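Local atomic coordinates of LPXTG cell wall surface protein (Streptococcus gordonii, PDB entry 7AVH), a protein that probably acts as a cell-wall-anchored adhesin, its tandem SHIRT repeats forming a stalk that sets how far the adhesive region projects from the bacterium. Residues D34-T39 with E65-A70; T114-G119 with E149-A154. One frame throughout, in Å; residues are numbered along the deposited sequence.

Interaction 1 (D34-T39 with E65-A70); sequences DGSQAT and ETINGA
Five main-chain N-H groups and one side-chain amide tie D34-T39 to E65-A70. Ala-38 and Glu-65 form a hydrogen-bonded antiparallel pair: Ala-38 N points nearly along the carbonyl axis of Glu-65 O at 2.8 Å, and Glu-65 N returns to Ala-38 O at 2.9 Å. Ile-67 N then reaches Ser-36 O, a nearly straight bond (169° at the hydrogen) that again lies close to the C=O axis. Beyond it the regular strand pairing gives way to loop. Gly-35 N still finds Ile-67 O at 2.8 Å, but comes from above the carbonyl plane and is bent to 133°; Gly-35 has a positive phi at which a CB would jam against the preceding carbonyl O, which calls for glycine. The last grip is a side chain. Asp-34, with CG anti to its backbone N, lays its carboxylate against the turn after Ile-67, and OD1 takes the N-H of Gly-69 at 2.8 Å from above the carboxylate plane.

Gln-37 and Thr-66, the non-hydrogen-bonded pair, are linked through their side chains instead. The glutamine chain bends at chi2 (-58°) and folds back obliquely, so that NE2 donates to Thr-66 OG1 at 2.6 Å, with OG1 close to the amide plane. Ser-36 OG turns the other way, to the carbonyl of Lys-33.

On the inner side Ile-67 does the packing. Its CD1 meets Ala-38 CB at 3.9 Å, CG1 runs past Ser-36 O, and CG2 lies beside Asp-34 OD1 at 3.8 Å. Both Ile-67 and Ala-38 are buried, and Ile-67 also rests on Tyr-2 and Ala-72 of the main sheet. The whole is a short two-stranded antiparallel ribbon, at whose end the Asp-34 carboxylate accepts a turn N-H, packed by its side chains against strands 2-10 and 72-94 of a SHIRT domain.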
loop_
_atom_site.group_PDB
_atom_site.type_symbol
_atom_site.label_atom_id
_atom_site.label_comp_id
_atom_site.label_asym_id
_atom_site.label_seq_id
_atom_site.Cartn_x
_atom_site.Cartn_y
_atom_site.Cartn_z
ATOM N N ASP A 34 27.126 37.875 4.338
ATOM C CA ASP A 34 26.161 38.540 3.449
ATOM C C ASP A 34 26.663 38.503 2.004
ATOM O O ASP A 34 27.843 38.779 1.722
ATOM C CB ASP A 34 25.798 39.931 3.943
ATOM C CG ASP A 34 24.510 40.494 3.367
ATOM O OD1 ASP A 34 23.699 39.748 2.844
ATOM O OD2 ASP A 34 24.305 41.669 3.481
ATOM N N GLY A 35 25.772 38.172 1.067
ATOM C CA GLY A 35 26.129 38.063 -0.342
ATOM C C GLY A 35 26.767 36.749 -0.748
ATOM O O GLY A 35 26.979 36.589 -1.971
ATOM N N SER A 36 27.059 35.836 0.182
ATOM C CA SER A 36 27.622 34.508 -0.138
ATOM C C SER A 36 26.518 33.569 -0.627
ATOM O O SER A 36 25.313 33.868 -0.457
ATOM C CB SER A 36 28.339 33.876 1.062
ATOM O OG SER A 36 27.472 33.569 2.144
ATOM N N GLN A 37 26.903 32.437 -1.166
ATOM C CA GLN A 37 25.956 31.373 -1.573
ATOM C C GLN A 37 25.749 30.422 -0.379
ATOM O O GLN A 37 26.696 29.863 0.202
ATOM C CB GLN A 37 26.516 30.523 -2.715
ATOM C CG GLN A 37 26.622 31.254 -4.054
ATOM C CD GLN A 37 25.253 31.747 -4.453
ATOM O OE1 GLN A 37 24.332 30.960 -4.766
ATOM N NE2 GLN A 37 25.116 33.058 -4.424
ATOM N N ALA A 38 24.502 30.214 -0.015
ATOM C CA ALA A 38 24.127 29.183 0.960
ATOM C C ALA A 38 23.625 27.953 0.215
ATOM O O ALA A 38 22.829 28.101 -0.720
ATOM C CB ALA A 38 23.125 29.727 1.876
ATOM N N THR A 39 24.113 26.819 0.618
ATOM C CA THR A 39 23.579 25.552 0.084
ATOM C C THR A 39 23.127 24.717 1.265
ATOM O O THR A 39 23.797 24.604 2.289
ATOM C CB THR A 39 24.588 24.756 -0.742
ATOM O OG1 THR A 39 25.696 24.467 0.110
ATOM C CG2 THR A 39 25.015 25.483 -1.991
ATOM N N GLU A 65 21.080 29.453 -2.547
ATOM C CA GLU A 65 20.501 30.788 -2.583
ATOM C C GLU A 65 21.572 31.766 -2.137
ATOM O O GLU A 65 22.390 31.442 -1.300
ATOM C CB GLU A 65 19.325 30.923 -1.633
ATOM C CG GLU A 65 18.512 32.189 -1.858
ATOM C CD GLU A 65 17.195 32.031 -1.121
ATOM O OE1 GLU A 65 17.177 32.403 0.095
ATOM O OE2 GLU A 65 16.213 31.614 -1.748
ATOM N N THR A 66 21.480 32.963 -2.693
ATOM C CA THR A 66 22.344 34.072 -2.307
ATOM C C THR A 66 21.817 34.663 -1.009
ATOM O O THR A 66 20.620 34.994 -0.895
ATOM C CB THR A 66 22.407 35.105 -3.421
ATOM O OG1 THR A 66 22.947 34.526 -4.599
ATOM C CG2 THR A 66 23.275 36.270 -3.028
ATOM N N ILE A 67 22.667 34.774 -0.004
ATOM C CA ILE A 67 22.283 35.487 1.233
ATOM C C ILE A 67 22.195 36.991 0.898
ATOM O O ILE A 67 23.179 37.587 0.330
ATOM C CB ILE A 67 23.347 35.243 2.331
ATOM C CG1 ILE A 67 23.468 33.766 2.737
ATOM C CG2 ILE A 67 23.049 36.083 3.565
ATOM C CD1 ILE A 67 22.187 33.179 3.317
ATOM N N ASN A 68 21.051 37.590 1.100
ATOM C CA ASN A 68 20.843 38.998 0.733
ATOM C C ASN A 68 20.169 39.706 1.886
ATOM O O ASN A 68 18.921 39.883 1.888
ATOM C CB ASN A 68 20.084 39.168 -0.574
ATOM C CG ASN A 68 20.187 40.596 -1.060
ATOM O OD1 ASN A 68 20.996 41.416 -0.576
ATOM N ND2 ASN A 68 19.346 40.903 -2.029
ATOM N N GLY A 69 20.950 39.950 2.944
ATOM C CA GLY A 69 20.462 40.780 4.055
ATOM C C GLY A 69 19.350 40.079 4.863
ATOM O O GLY A 69 18.520 40.748 5.486
ATOM N N ALA A 70 19.335 38.739 4.878
ATOM C CA ALA A 70 18.393 37.980 5.716
ATOM C C ALA A 70 18.860 36.540 5.746
ATOM O O ALA A 70 19.554 36.009 4.845
ATOM C CB ALA A 70 16.970 38.074 5.208
#

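Interaction 2 (T114-G119 with E149-A154); sequences TDLKDG and ETINGA
Strand 113-117 of the second SHIRT domain in this fragment (repeat 4 of the protein) carries a G1 beta bulge, in which Asp-115 and Leu-116 both face Tyr-86, and the chain beyond it docks on the turn after strand 149-150. Asp-115 takes the positive phi of such a bulge (63°), and its OD2 accepts a hydrogen bond from Thr-114 OG1 at 2.6 Å.

Two bonds make the crossing itself. Asp-118 has CG anti to its backbone N (chi1 -151°), which swings the carboxylate across to the turn. There OD1 receives the N-H of Gly-153 at 2.8 Å, with the donor above the carboxylate plane. Next to it, Gly-119 N donates to Ile-151 O at 2.8 Å, likewise from above the carbonyl plane and bent to 139°. Both donors are thus glycine N-H groups at positive phi, a backbone shape that favours glycine.

Ile-151 is the buried side chain of the contact. Its CG1 stands anti to the carbonyl carbon and carries CD1 to Leu-116 CD1 at 4.2 Å, the two side chains crossing at about a right angle. CB and CG2 of Ile-151 each lie 3.8 Å from Lys-117 O. Tyr-86, Ala-122 and Ala-156 also touch this isoleucine. At the outer edge, Thr-150 CG2 brushes Gly-119 O at 3.9 Å, while Thr-150 OG1 bonds to Gln-121 NE2.

Asp-118 OD1 and Ile-151 O approach to 3.2 Å, and both are acceptors. That proximity would disfavour a charged carboxylate by itself; the Gly-153 and Gly-119 N-H groups, one to each oxygen, probably offset the repulsion and let the aspartate clasp the turn as an anion.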
loop_
_atom_site.group_PDB
_atom_site.type_symbol
_atom_site.label_atom_id
_atom_site.label_comp_id
_atom_site.label_asym_id
_atom_site.label_seq_id
_atom_site.Cartn_x
_atom_site.Cartn_y
_atom_site.Cartn_z
ATOM N N THR A 114 -7.469 -6.916 -4.291
ATOM C CA THR A 114 -6.086 -6.396 -4.378
ATOM C C THR A 114 -5.830 -5.362 -3.297
ATOM O O THR A 114 -6.718 -4.845 -2.641
ATOM C CB THR A 114 -5.878 -5.859 -5.787
ATOM O OG1 THR A 114 -6.677 -4.701 -6.030
ATOM C CG2 THR A 114 -6.071 -6.854 -6.916
ATOM N N ASP A 115 -4.527 -5.061 -3.176
ATOM C CA ASP A 115 -4.018 -3.944 -2.330
ATOM C C ASP A 115 -4.344 -4.184 -0.857
ATOM O O ASP A 115 -4.654 -3.257 -0.125
ATOM C CB ASP A 115 -4.558 -2.593 -2.797
ATOM C CG ASP A 115 -4.504 -2.406 -4.292
ATOM O OD1 ASP A 115 -3.400 -2.110 -4.793
ATOM O OD2 ASP A 115 -5.578 -2.602 -4.952
ATOM N N LEU A 116 -4.322 -5.460 -0.443
ATOM C CA LEU A 116 -4.583 -5.803 0.967
ATOM C C LEU A 116 -3.303 -5.595 1.778
ATOM O O LEU A 116 -2.241 -6.087 1.430
ATOM C CB LEU A 116 -5.059 -7.248 1.073
ATOM C CG LEU A 116 -6.278 -7.654 0.227
ATOM C CD1 LEU A 116 -6.685 -9.074 0.502
ATOM C CD2 LEU A 116 -7.412 -6.704 0.448
ATOM N N LYS A 117 -3.431 -4.915 2.890
ATOM C CA LYS A 117 -2.288 -4.668 3.778
ATOM C C LYS A 117 -1.839 -5.921 4.501
ATOM O O LYS A 117 -2.661 -6.751 4.957
ATOM C CB LYS A 117 -2.623 -3.572 4.772
ATOM C CG LYS A 117 -2.730 -2.235 4.054
ATOM C CD LYS A 117 -2.783 -1.051 4.975
ATOM C CE LYS A 117 -3.113 0.229 4.243
ATOM N NZ LYS A 117 -3.286 1.258 5.293
ATOM N N ASP A 118 -0.544 -6.068 4.605
ATOM C CA ASP A 118 0.043 -7.127 5.451
ATOM C C ASP A 118 -0.513 -6.999 6.887
ATOM O O ASP A 118 -0.618 -5.855 7.441
ATOM C CB ASP A 118 1.576 -7.102 5.458
ATOM C CG ASP A 118 2.231 -8.475 5.696
ATOM O OD1 ASP A 118 1.506 -9.444 5.878
ATOM O OD2 ASP A 118 3.489 -8.582 5.656
ATOM N N GLY A 119 -0.883 -8.148 7.448
ATOM C CA GLY A 119 -1.478 -8.289 8.791
ATOM C C GLY A 119 -2.983 -8.059 8.807
ATOM O O GLY A 119 -3.569 -8.245 9.896
ATOM N N GLU A 149 -9.007 -15.109 6.505
ATOM C CA GLU A 149 -7.621 -15.496 6.802
ATOM C C GLU A 149 -6.829 -14.215 6.941
ATOM O O GLU A 149 -7.056 -13.249 6.224
ATOM C CB GLU A 149 -7.057 -16.401 5.703
ATOM C CG GLU A 149 -5.554 -16.581 5.738
ATOM C CD GLU A 149 -4.982 -16.773 4.346
ATOM O OE1 GLU A 149 -5.660 -17.449 3.531
ATOM O OE2 GLU A 149 -3.876 -16.218 4.076
ATOM N N THR A 150 -5.877 -14.270 7.836
ATOM C CA THR A 150 -4.962 -13.148 8.074
ATOM C C THR A 150 -3.938 -13.158 6.954
ATOM O O THR A 150 -3.328 -14.225 6.655
ATOM C CB THR A 150 -4.274 -13.308 9.429
ATOM O OG1 THR A 150 -5.256 -13.454 10.440
ATOM C CG2 THR A 150 -3.378 -12.133 9.764
ATOM N N ILE A 151 -3.688 -11.987 6.363
ATOM C CA ILE A 151 -2.601 -11.798 5.384
ATOM C C ILE A 151 -1.305 -11.790 6.199
ATOM O O ILE A 151 -1.117 -10.882 7.046
ATOM C CB ILE A 151 -2.804 -10.487 4.581
ATOM C CG1 ILE A 151 -4.097 -10.508 3.761
ATOM C CG2 ILE A 151 -1.604 -10.220 3.703
ATOM C CD1 ILE A 151 -4.197 -11.595 2.705
ATOM N N ASN A 152 -0.440 -12.776 6.031
ATOM C CA ASN A 152 0.842 -12.789 6.780
ATOM C C ASN A 152 1.967 -13.000 5.785
ATOM O O ASN A 152 2.537 -14.104 5.742
ATOM C CB ASN A 152 0.825 -13.831 7.889
ATOM C CG ASN A 152 2.113 -13.857 8.678
ATOM O OD1 ASN A 152 2.379 -14.831 9.369
ATOM N ND2 ASN A 152 2.889 -12.785 8.607
ATOM N N GLY A 153 2.236 -11.956 5.002
ATOM C CA GLY A 153 3.374 -11.949 4.096
ATOM C C GLY A 153 3.197 -12.806 2.853
ATOM O O GLY A 153 4.187 -13.275 2.281
ATOM N N ALA A 154 1.945 -13.054 2.461
ATOM C CA ALA A 154 1.678 -13.796 1.239
ATOM C C ALA A 154 0.241 -13.548 0.791
ATOM O O ALA A 154 -0.650 -13.268 1.625
ATOM C CB ALA A 154 1.919 -15.313 1.415
#

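Interaction 1 falls in the first SHIRT domain of this fragment (repeat 3) and interaction 2 in the second, in series along the chain, with centres about 51 Å apart and nearest atoms about 36 Å apart. Both lean on strand 72-94, which, interrupted by a bulge or short loop, passes from one domain into the next. At an offset of 84 residues, Asp-34 and Gly-35 match Asp-118 and Gly-119, and E65-A70 matches E149-A154; the ribbon's counterpart is strand 121-122 with 149-150. Interaction 1 sits near the N-terminus, interaction 2 near the interdomain junction. The same aspartate-to-glycine bond is present in both repeats, consistent with a stalk of near-identical units.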